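Local coordinates for protein folylpolyglutamate synthase/dihydrofolate synthase (Thermotoga maritima, PDB 1O5Z) that probably catalyses the ATP-dependent addition of L-glutamate to dihydropteroate and to tetrahydrofolyl polyglutamates, making dihydrofolate and lengthening the glutamate tail of folates, at residues 266-271 with 308-313. Residues are numbered along the deposited sequence; the frame is centred on the assembly and turned at random.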
ATOM      1  N   THR A 266       9.380  -6.651  11.242  1.00 47.43           N
ATOM      2  CA  THR A 266       9.172  -7.936  10.655  1.00 48.97           C
ATOM      3  C   THR A 266       9.304  -7.810   9.153  1.00 49.74           C
ATOM      4  O   THR A 266       9.956  -8.637   8.508  1.00 49.30           O
ATOM      5  CB  THR A 266       7.822  -8.421  11.098  1.00 49.56           C
ATOM      6  OG1 THR A 266       7.889  -8.576  12.515  1.00 51.44           O
ATOM      7  CG2 THR A 266       7.531  -9.833  10.610  1.00 49.96           C
ATOM      8  N   MET A 267       8.726  -6.738   8.621  1.00 51.31           N
ATOM      9  CA  MET A 267       8.843  -6.405   7.202  1.00 53.18           C
ATOM     10  C   MET A 267      10.296  -6.324   6.798  1.00 52.34           C
ATOM     11  O   MET A 267      11.136  -5.747   7.523  1.00 52.91           O
ATOM     12  CB  MET A 267       8.233  -5.054   6.917  1.00 53.13           C
ATOM     13  CG  MET A 267       6.747  -5.006   6.959  1.00 56.60           C
ATOM     14  SD  MET A 267       6.257  -3.287   6.695  1.00 59.86           S
ATOM     15  CE  MET A 267       6.499  -3.280   4.945  1.00 61.55           C
ATOM     16  N   ASN A 268      10.601  -6.908   5.646  1.00 51.60           N
ATOM     17  CA  ASN A 268      11.979  -7.009   5.175  1.00 50.65           C
ATOM     18  C   ASN A 268      12.239  -5.984   4.136  1.00 50.29           C
ATOM     19  O   ASN A 268      11.319  -5.512   3.503  1.00 49.85           O
ATOM     20  CB  ASN A 268      12.220  -8.372   4.638  1.00 50.23           C
ATOM     21  CG  ASN A 268      12.079  -9.406   5.696  1.00 51.36           C
ATOM     22  OD1 ASN A 268      12.945  -9.525   6.610  1.00 49.70           O
ATOM     23  ND2 ASN A 268      10.974 -10.157   5.626  1.00 49.92           N
ATOM     24  N   GLY A 269      13.493  -5.593   4.009  1.00 50.87           N
ATOM     25  CA  GLY A 269      13.867  -4.521   3.115  1.00 52.05           C
ATOM     26  C   GLY A 269      14.316  -3.313   3.916  1.00 52.73           C
ATOM     27  O   GLY A 269      13.636  -2.909   4.885  1.00 53.04           O
ATOM     28  N   PRO A 270      15.462  -2.729   3.536  1.00 52.77           N
ATOM     29  CA  PRO A 270      16.024  -1.561   4.274  1.00 52.34           C
ATOM     30  C   PRO A 270      15.249  -0.222   4.076  1.00 52.09           C
ATOM     31  O   PRO A 270      15.253   0.627   4.975  1.00 51.49           O
ATOM     32  CB  PRO A 270      17.466  -1.482   3.770  1.00 52.83           C
ATOM     33  CG  PRO A 270      17.653  -2.730   2.896  1.00 52.74           C
ATOM     34  CD  PRO A 270      16.303  -3.124   2.387  1.00 52.91           C
ATOM     35  N   HIS A 271      14.554  -0.061   2.944  1.00 51.79           N
ATOM     36  CA  HIS A 271      13.577   1.043   2.795  1.00 52.02           C
ATOM     37  C   HIS A 271      12.508   1.008   3.855  1.00 49.71           C
ATOM     38  O   HIS A 271      11.959   2.044   4.166  1.00 48.78           O
ATOM     39  CB  HIS A 271      12.864   1.057   1.437  1.00 53.40           C
ATOM     40  CG  HIS A 271      13.686   1.655   0.348  1.00 58.77           C
ATOM     41  ND1 HIS A 271      14.234   2.918   0.444  1.00 65.32           N
ATOM     42  CD2 HIS A 271      14.095   1.156  -0.846  1.00 63.78           C
ATOM     43  CE1 HIS A 271      14.945   3.176  -0.644  1.00 65.47           C
ATOM     44  NE2 HIS A 271      14.870   2.126  -1.446  1.00 66.09           N
ATOM     45  N   PHE A 308       7.629  -7.222  -1.121  1.00 50.50           N
ATOM     46  CA  PHE A 308       8.801  -7.979  -0.632  1.00 49.50           C
ATOM     47  C   PHE A 308       8.428  -8.627   0.639  1.00 48.22           C
ATOM     48  O   PHE A 308       9.081  -8.462   1.680  1.00 45.28           O
ATOM     49  CB  PHE A 308      10.091  -7.158  -0.472  1.00 49.80           C
ATOM     50  CG  PHE A 308      11.325  -8.031  -0.369  1.00 50.27           C
ATOM     51  CD1 PHE A 308      11.721  -8.815  -1.437  1.00 48.98           C
ATOM     52  CD2 PHE A 308      12.050  -8.111   0.809  1.00 50.81           C
ATOM     53  CE1 PHE A 308      12.822  -9.621  -1.351  1.00 47.89           C
ATOM     54  CE2 PHE A 308      13.157  -8.933   0.884  1.00 51.76           C
ATOM     55  CZ  PHE A 308      13.516  -9.706  -0.203  1.00 48.81           C
ATOM     56  N   GLU A 309       7.337  -9.363   0.486  1.00 47.58           N
ATOM     57  CA  GLU A 309       6.708 -10.087   1.538  1.00 48.26           C
ATOM     58  C   GLU A 309       7.224 -11.491   1.463  1.00 49.02           C
ATOM     59  O   GLU A 309       7.101 -12.126   0.422  1.00 49.39           O
ATOM     60  CB  GLU A 309       5.193 -10.136   1.307  1.00 47.66           C
ATOM     61  CG  GLU A 309       4.461 -10.188   2.596  1.00 46.34           C
ATOM     62  CD  GLU A 309       3.035 -10.571   2.440  1.00 45.41           C
ATOM     63  OE1 GLU A 309       2.487 -10.380   1.334  1.00 44.41           O
ATOM     64  OE2 GLU A 309       2.487 -11.071   3.437  1.00 42.95           O
ATOM     65  N   ILE A 310       7.781 -11.978   2.556  1.00 50.09           N
ATOM     66  CA  ILE A 310       8.216 -13.353   2.621  1.00 52.16           C
ATOM     67  C   ILE A 310       7.274 -14.102   3.529  1.00 52.61           C
ATOM     68  O   ILE A 310       7.118 -13.718   4.677  1.00 53.48           O
ATOM     69  CB  ILE A 310       9.684 -13.451   3.163  1.00 52.87           C
ATOM     70  CG1 ILE A 310      10.669 -12.867   2.152  1.00 52.31           C
ATOM     71  CG2 ILE A 310      10.057 -14.911   3.445  1.00 54.33           C
ATOM     72  CD1 ILE A 310      10.983 -11.514   2.418  1.00 53.40           C
ATOM     73  N   LEU A 311       6.690 -15.181   3.025  1.00 53.55           N
ATOM     74  CA  LEU A 311       5.790 -16.034   3.759  1.00 54.86           C
ATOM     75  C   LEU A 311       6.368 -17.434   3.796  1.00 55.74           C
ATOM     76  O   LEU A 311       6.540 -18.037   2.757  1.00 55.95           O
ATOM     77  CB  LEU A 311       4.443 -16.134   3.038  1.00 55.30           C
ATOM     78  CG  LEU A 311       3.215 -15.347   3.467  1.00 57.61           C
ATOM     79  CD1 LEU A 311       2.013 -15.872   2.663  1.00 58.93           C
ATOM     80  CD2 LEU A 311       2.926 -15.440   4.965  1.00 60.32           C
ATOM     81  N   GLU A 312       6.655 -17.952   4.982  1.00 57.36           N
ATOM     82  CA  GLU A 312       6.991 -19.354   5.150  1.00 58.82           C
ATOM     83  C   GLU A 312       5.685 -20.108   5.232  1.00 59.73           C
ATOM     84  O   GLU A 312       4.856 -19.851   6.100  1.00 59.60           O
ATOM     85  CB  GLU A 312       7.788 -19.628   6.421  1.00 58.76           C
ATOM     86  CG  GLU A 312       9.268 -19.843   6.179  1.00 61.91           C
ATOM     87  CD  GLU A 312       9.848 -21.081   6.885  1.00 65.75           C
ATOM     88  OE1 GLU A 312       9.298 -21.484   7.953  1.00 67.80           O
ATOM     89  OE2 GLU A 312      10.866 -21.651   6.373  1.00 66.29           O
ATOM     90  N   LYS A 313       5.504 -21.048   4.318  1.00 61.01           N
ATOM     91  CA  LYS A 313       4.307 -21.869   4.285  1.00 61.29           C
ATOM     92  C   LYS A 313       4.821 -23.287   4.177  1.00 60.92           C
ATOM     93  O   LYS A 313       5.533 -23.625   3.237  1.00 61.04           O
ATOM     94  CB  LYS A 313       3.433 -21.462   3.082  1.00 61.66           C
ATOM     95  CG  LYS A 313       2.207 -22.314   2.864  1.00 63.19           C
ATOM     96  CD  LYS A 313       0.935 -21.686   3.387  1.00 64.43           C
ATOM     97  CE  LYS A 313       0.612 -22.041   4.825  1.00 66.25           C
ATOM     98  NZ  LYS A 313      -0.877 -22.015   5.069  1.00 67.17           N
TER
HETATM   99  O   HOH W   1       8.781  -8.736   4.286  1.00 47.60           O
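Asn-268 meets Phe-308 and Ile-310 with successive parts of its side chain. Its CB lies 3.8 Å from Phe-308 CD2 and 3.9 Å from CE2, beside the CD2–CE2 edge of the ring and a little out of its plane, while the backbone O of Asn-268 approaches the ring edge near its plane. With CG anti to the carbonyl carbon (chi1 -63°), the amide is carried on toward the strand, where CG comes to 4.0 Å from Ile-310 CD1. At the tip the two branches part. ND2 packs 3.5 Å from Ile-310 CD1, the two side chains crossing at about a right angle, and donates to a water 2.9 Å away. OD1 accepts from His-248 N and Asn-250 ND2, so both ends of this buried amide have polar partners and its rotation is fixed. The same water also accepts from Asn-268 N and donates to Phe-308 O, at 2.6 Å from that carbonyl oxygen, so a single water bridges the two backbones. Ile-310 CD1 in turn covers one face of the Phe-308 ring, 3.7 Å above its plane and offset toward the rim. Phe-308 and Glu-309 both face Leu-320 of strand 316-320, a G1 beta bulge. The contact thus joins the Mur ligase middle domain, through the loop between strand 259-265 and helix 271-286, to an edge strand of the glutamate ligase domain sheet. Helix 326-339 touches both segments, Tyr-339 OH being hydrogen-bonded to Gly-269 N and Leu-332 and Ser-335 packing on Phe-308. Ile-310 rests on Met-317 and Ile-319 of the neighbouring strand 316-320.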